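Local coordinates for betainyl-CoA thiolase (Pseudomonas putida, PDB 2HLJ) that probably hydrolyses the thioester bond of acyl-CoA substrates, likely betainyl-CoA, as a member of the hotdog-fold thioesterase-like superfamily, at the interface of chains A and B. Coordinates in Å, arbitrary orientation; residue numbers count along the deposited sequence, not the author numbering. Chains: chain A/B, Hypothetical protein.

Contact 1: the interface of chains A and B. Residues chain A 26, 29-30, 59, 62, 66; chain B 25-26, 29, 66.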
# COMPACT_ATOMS: atom_id res chain seq x y z
N ALA A 26 -2.23 2.86 5.31
CA ALA A 26 -2.05 1.40 5.19
C ALA A 26 -3.39 0.64 5.28
O ALA A 26 -3.54 -0.47 4.75
CB ALA A 26 -1.07 0.90 6.22
N LEU A 29 -5.27 0.13 2.13
CA LEU A 29 -4.71 -1.09 1.53
C LEU A 29 -5.16 -2.38 2.23
O LEU A 29 -5.36 -3.38 1.57
CB LEU A 29 -3.18 -1.03 1.40
CG LEU A 29 -2.54 -1.94 0.34
CD1 LEU A 29 -2.87 -1.53 -1.11
CD2 LEU A 29 -1.00 -1.96 0.52
N LEU A 30 -5.34 -2.36 3.56
CA LEU A 30 -5.91 -3.50 4.25
C LEU A 30 -7.32 -3.85 3.78
O LEU A 30 -7.64 -5.04 3.55
CB LEU A 30 -5.90 -3.30 5.79
CG LEU A 30 -6.36 -4.52 6.56
CD1 LEU A 30 -5.48 -5.73 6.26
CD2 LEU A 30 -6.44 -4.26 8.08
N THR A 59 1.08 -10.79 -3.18
CA THR A 59 1.03 -9.53 -3.90
C THR A 59 2.45 -9.17 -4.32
O THR A 59 3.33 -9.10 -3.47
CB THR A 59 0.43 -8.42 -3.06
OG1 THR A 59 -0.84 -8.82 -2.53
CG2 THR A 59 0.24 -7.19 -3.95
N ALA A 62 1.96 -3.09 -6.02
CA ALA A 62 0.74 -2.33 -5.97
C ALA A 62 1.04 -0.85 -6.03
O ALA A 62 2.07 -0.38 -5.51
CB ALA A 62 -0.05 -2.65 -4.68
N TYR A 66 -4.55 8.02 -3.20
CA TYR A 66 -5.50 8.40 -2.15
C TYR A 66 -6.08 9.76 -2.52
O TYR A 66 -5.35 10.74 -2.55
CB TYR A 66 -4.79 8.51 -0.81
CG TYR A 66 -4.03 7.27 -0.38
CD1 TYR A 66 -2.68 7.09 -0.72
CD2 TYR A 66 -4.62 6.34 0.47
CE1 TYR A 66 -1.99 5.99 -0.28
CE2 TYR A 66 -3.92 5.26 0.92
CZ TYR A 66 -2.62 5.07 0.53
OH TYR A 66 -1.96 3.95 1.00
N ASP B 25 0.19 -8.21 2.68
CA ASP B 25 0.67 -7.08 1.88
C ASP B 25 0.43 -5.73 2.56
O ASP B 25 1.33 -4.87 2.59
CB ASP B 25 0.04 -7.08 0.46
CG ASP B 25 -1.52 -7.18 0.46
OD1 ASP B 25 -2.21 -7.15 1.53
OD2 ASP B 25 -2.04 -7.35 -0.65
N ALA B 26 -0.75 -5.55 3.15
CA ALA B 26 -1.08 -4.24 3.73
C ALA B 26 -0.21 -3.90 4.96
O ALA B 26 0.01 -2.72 5.28
CB ALA B 26 -2.55 -4.18 4.08
N LEU B 29 3.01 -2.18 4.30
CA LEU B 29 2.69 -0.75 4.24
C LEU B 29 2.40 -0.12 5.61
O LEU B 29 2.76 1.02 5.82
CB LEU B 29 1.55 -0.45 3.25
CG LEU B 29 1.48 0.98 2.69
CD1 LEU B 29 2.65 1.33 1.73
CD2 LEU B 29 0.14 1.18 1.93
N TYR B 66 6.94 -5.86 -3.58
CA TYR B 66 7.16 -6.90 -2.58
C TYR B 66 8.08 -7.94 -3.19
O TYR B 66 7.70 -8.61 -4.13
CB TYR B 66 5.84 -7.55 -2.19
CG TYR B 66 4.77 -6.60 -1.71
CD1 TYR B 66 3.85 -6.03 -2.60
CD2 TYR B 66 4.58 -6.38 -0.35
CE1 TYR B 66 2.84 -5.21 -2.15
CE2 TYR B 66 3.57 -5.58 0.09
CZ TYR B 66 2.71 -4.99 -0.80
OH TYR B 66 1.71 -4.18 -0.29
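A:Leu29 and B:Leu29 meet at the two-fold axis, their side chains crossing at about a right angle with the CD2 methyls 3.6 Å apart. Each CD2 also faces the tip of the partner's tyrosine: A:Leu29 CD2 lies 3.6 Å from the phenol oxygen OH of B:Tyr66, and A:Tyr66 does the same for B:Leu29. CG anti to the backbone N (chi1 -157°) points each leucine's CD2 toward its mate over the axis. Beside them B:Ala26 presents only a methyl, short enough to let the helices come close, and its CB rests 3.4 Å from A:Leu30 CA.

Polar contact begins at A:Thr59, whose hydroxyl OG1 donates to B:Asp25 OD2 at 2.7 Å, reaching the carboxylate on its anti side and 32° out of its plane. The threonine methyl CG2 packs 3.7 Å from B:Tyr66 CE1, the side chains running alongside. The A:Thr59 carbonyl O touches B:Tyr66 CD1 at 3.2 Å, without a hydrogen bond.

Behind this shell, B:Asp25 OD1 accepts a strongly bent bond from B:Ala26 N at 2.7 Å, which may help to orient the carboxylate at the helix start. Near their N-terminal ends the two helices 25-43 pack together, flanked by strands 57-66, at the centre of the dimer.

Contact 2: the interface of chains A and B. Residues chain A 18-20; chain B 50, 55.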
# COMPACT_ATOMS: atom_id res chain seq x y z
N ASP A 18 -6.13 7.82 12.78
CA ASP A 18 -5.14 8.60 13.52
C ASP A 18 -5.88 9.46 14.55
O ASP A 18 -7.09 9.34 14.72
CB ASP A 18 -4.26 9.44 12.57
CG ASP A 18 -5.05 10.38 11.69
OD1 ASP A 18 -6.16 10.80 12.08
OD2 ASP A 18 -4.56 10.71 10.59
N TYR A 19 -5.13 10.30 15.25
CA TYR A 19 -5.65 11.09 16.35
C TYR A 19 -6.80 11.98 15.88
O TYR A 19 -7.73 12.26 16.64
CB TYR A 19 -4.50 11.93 16.98
CG TYR A 19 -4.81 12.44 18.38
CD1 TYR A 19 -4.96 11.57 19.46
CD2 TYR A 19 -4.96 13.80 18.62
CE1 TYR A 19 -5.27 12.06 20.75
CE2 TYR A 19 -5.25 14.28 19.90
CZ TYR A 19 -5.41 13.43 20.94
OH TYR A 19 -5.70 13.98 22.18
N ASN A 20 -6.73 12.41 14.63
CA ASN A 20 -7.71 13.28 14.02
C ASN A 20 -8.91 12.56 13.36
O ASN A 20 -9.79 13.19 12.79
CB ASN A 20 -6.98 14.17 13.05
CG ASN A 20 -5.85 14.96 13.73
OD1 ASN A 20 -5.87 15.20 14.95
ND2 ASN A 20 -4.84 15.33 12.96
N ARG B 50 -1.67 18.59 17.52
CA ARG B 50 -2.24 17.32 17.08
C ARG B 50 -1.71 16.86 15.72
O ARG B 50 -1.99 15.73 15.30
CB ARG B 50 -3.78 17.36 17.07
CG ARG B 50 -4.38 17.55 18.47
CD ARG B 50 -5.85 17.27 18.52
NE ARG B 50 -6.35 17.32 19.90
CZ ARG B 50 -7.57 16.95 20.28
NH1 ARG B 50 -8.43 16.47 19.39
NH2 ARG B 50 -7.92 17.02 21.56
N ASN B 55 0.68 12.92 11.99
CA ASN B 55 -0.74 13.24 11.87
C ASN B 55 -1.04 14.36 10.88
O ASN B 55 -2.14 14.39 10.33
CB ASN B 55 -1.37 13.56 13.24
CG ASN B 55 -1.52 12.31 14.13
OD1 ASN B 55 -1.79 11.22 13.65
ND2 ASN B 55 -1.39 12.50 15.44
O HOH W 1 -8.31 16.05 16.39
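A:Tyr19 and B:Arg50 cross at about a right angle, the ring and guanidinium planes 73° apart. The tyrosine offers its rim: A:Tyr19 CE2 sits over one guanidinium face, offset from the centre, and lies 3.2 Å from B:Arg50 NE. The same ring edge meets the aliphatic part of the arginine, with B:Arg50 CD in the ring plane and 3.3 Å from A:Tyr19 CE2. Arginine suits this place because its chain, extended from CG to NE, supplies both methylenes to line the edge and a flat guanidinium whose face the ring edge meets. CG of A:Tyr19 is anti to the backbone N (chi1 -162°), which carries the ring outward to the arginine.

The amide of A:Asn20 is nearly parallel to the guanidinium, 8° apart, yet the two join through a water rather than directly. That water, in the guanidinium plane at its edge, is 3.0 Å from B:Arg50 NH1 and equally 3.0 Å from the amide oxygen OD1 of A:Asn20.

B:Asn55 slides past A:Asp18 in the opposite direction, its amide steeply turned against the carboxylate. Its OD1 packs 3.2 Å from the methylene CB of A:Asp18, while ND2 approaches CB of A:Tyr19 at 3.5 Å. No direct hydrogen bond crosses here. By resemblance to 4HBT-family thioesterases A:Asp18 may be the catalytic aspartate. In the fold, the loop leading to helix 25-43 of chain A lies against the chain B loop between helix 25-43 and strand 57-66.

Contact 3: the interface of chains A and B. Residues chain A 30, 33-34, 37, 59; chain B 24-25.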
# COMPACT_ATOMS: atom_id res chain seq x y z
N LEU A 30 -5.34 -2.36 3.56
CA LEU A 30 -5.91 -3.50 4.25
C LEU A 30 -7.32 -3.85 3.78
O LEU A 30 -7.64 -5.04 3.55
CB LEU A 30 -5.90 -3.30 5.79
CG LEU A 30 -6.36 -4.52 6.56
CD1 LEU A 30 -5.48 -5.73 6.26
CD2 LEU A 30 -6.44 -4.26 8.08
N SER A 33 -7.02 -5.51 0.60
CA SER A 33 -6.49 -6.90 0.78
C SER A 33 -7.62 -7.87 1.11
O SER A 33 -7.66 -8.98 0.59
CB SER A 33 -5.44 -6.96 1.92
OG SER A 33 -4.56 -8.09 1.81
N TYR A 34 -8.49 -7.44 2.00
CA TYR A 34 -9.66 -8.22 2.35
C TYR A 34 -10.55 -8.38 1.14
O TYR A 34 -11.12 -9.42 0.94
CB TYR A 34 -10.43 -7.56 3.47
CG TYR A 34 -9.76 -7.54 4.83
CD1 TYR A 34 -8.84 -8.51 5.21
CD2 TYR A 34 -10.11 -6.57 5.75
CE1 TYR A 34 -8.24 -8.48 6.48
CE2 TYR A 34 -9.55 -6.55 7.01
CZ TYR A 34 -8.61 -7.49 7.37
OH TYR A 34 -8.05 -7.43 8.64
N ASP A 37 -9.10 -11.08 -0.96
CA ASP A 37 -9.45 -12.38 -0.38
C ASP A 37 -10.90 -12.82 -0.73
O ASP A 37 -11.17 -13.98 -1.09
CB ASP A 37 -9.26 -12.38 1.14
CG ASP A 37 -7.81 -12.15 1.57
OD1 ASP A 37 -6.88 -12.15 0.74
OD2 ASP A 37 -7.61 -11.94 2.78
N THR A 59 1.08 -10.79 -3.18
CA THR A 59 1.03 -9.53 -3.90
C THR A 59 2.45 -9.17 -4.32
O THR A 59 3.33 -9.10 -3.47
CB THR A 59 0.43 -8.42 -3.06
OG1 THR A 59 -0.84 -8.82 -2.53
CG2 THR A 59 0.24 -7.19 -3.95
N ARG B 24 0.96 -10.18 5.61
CA ARG B 24 -0.01 -9.68 4.61
C ARG B 24 0.49 -8.39 3.97
O ARG B 24 1.16 -7.57 4.64
CB ARG B 24 -1.39 -9.49 5.26
CG ARG B 24 -2.45 -8.87 4.32
CD ARG B 24 -3.71 -8.54 5.07
NE ARG B 24 -4.40 -9.74 5.54
CZ ARG B 24 -5.16 -10.50 4.76
NH1 ARG B 24 -5.35 -10.22 3.45
NH2 ARG B 24 -5.74 -11.57 5.29
N ASP B 25 0.19 -8.21 2.68
CA ASP B 25 0.67 -7.08 1.88
C ASP B 25 0.43 -5.73 2.56
O ASP B 25 1.33 -4.87 2.59
CB ASP B 25 0.04 -7.08 0.46
CG ASP B 25 -1.52 -7.18 0.46
OD1 ASP B 25 -2.21 -7.15 1.53
OD2 ASP B 25 -2.04 -7.35 -0.65
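Helix 25-43 of chain A receives B:Arg24 and B:Asp25, where the chain B loop turns into its own helix 25-43, while strand 57-66 of chain A flanks the aspartate through A:Thr59; these are the central helix and a sheet strand of the hotdog fold. A:Ser33 stands between the two chain B residues. Its hydroxyl OG donates to B:Asp25 OD1 at 2.5 Å, on the syn side and close to the carboxylate plane. It accepts a fairly straight bond from B:Arg24 NH1 at 2.8 Å, lying in the guanidinium plane (3° out). Serine suits the spot, since one small hydroxyl can both give and take a hydrogen bond.

B:Arg24 bends at chi3 (-67°), turning its guanidinium along the helix to meet A:Asp37 tip to tip, planes 53° apart. B:Arg24 NH1 forms a salt bridge to A:Asp37 OD2 at 2.9 Å, on its syn side. B:Arg24 NH2 bonds the same A:Asp37 OD2 at a longer 3.2 Å, nearly along its C-O axis; both run close to the guanidinium plane.

Over the centre of one guanidinium face, the A:Tyr34 rim atom CE1 lies 4.1 Å from B:Arg24 CZ. The long arginine packs its CD 3.5 Å from A:Leu30 CD1 and still reaches A:Asp37, whose short side chain supplies the opposite charge.

Contact 1 and contact 3 are neighbours, the centres of their C-alpha atoms about 7 Å apart, and they share A:Leu30, A:Thr59 and B:Asp25. B:Asp25 in particular joins the apolar core of contact 1 to the charged network of contact 3. Contact 2 lies about 21 Å from contact 1 and 25 Å from contact 3 between the same kind of centres, and joins loops instead. Every contact off the two-fold axis has a twin, and the leucine pair of contact 1 is its own, so the deposited dimer appears to be held at its centre and again at peripheral loops, as is usual for hotdog-fold proteins.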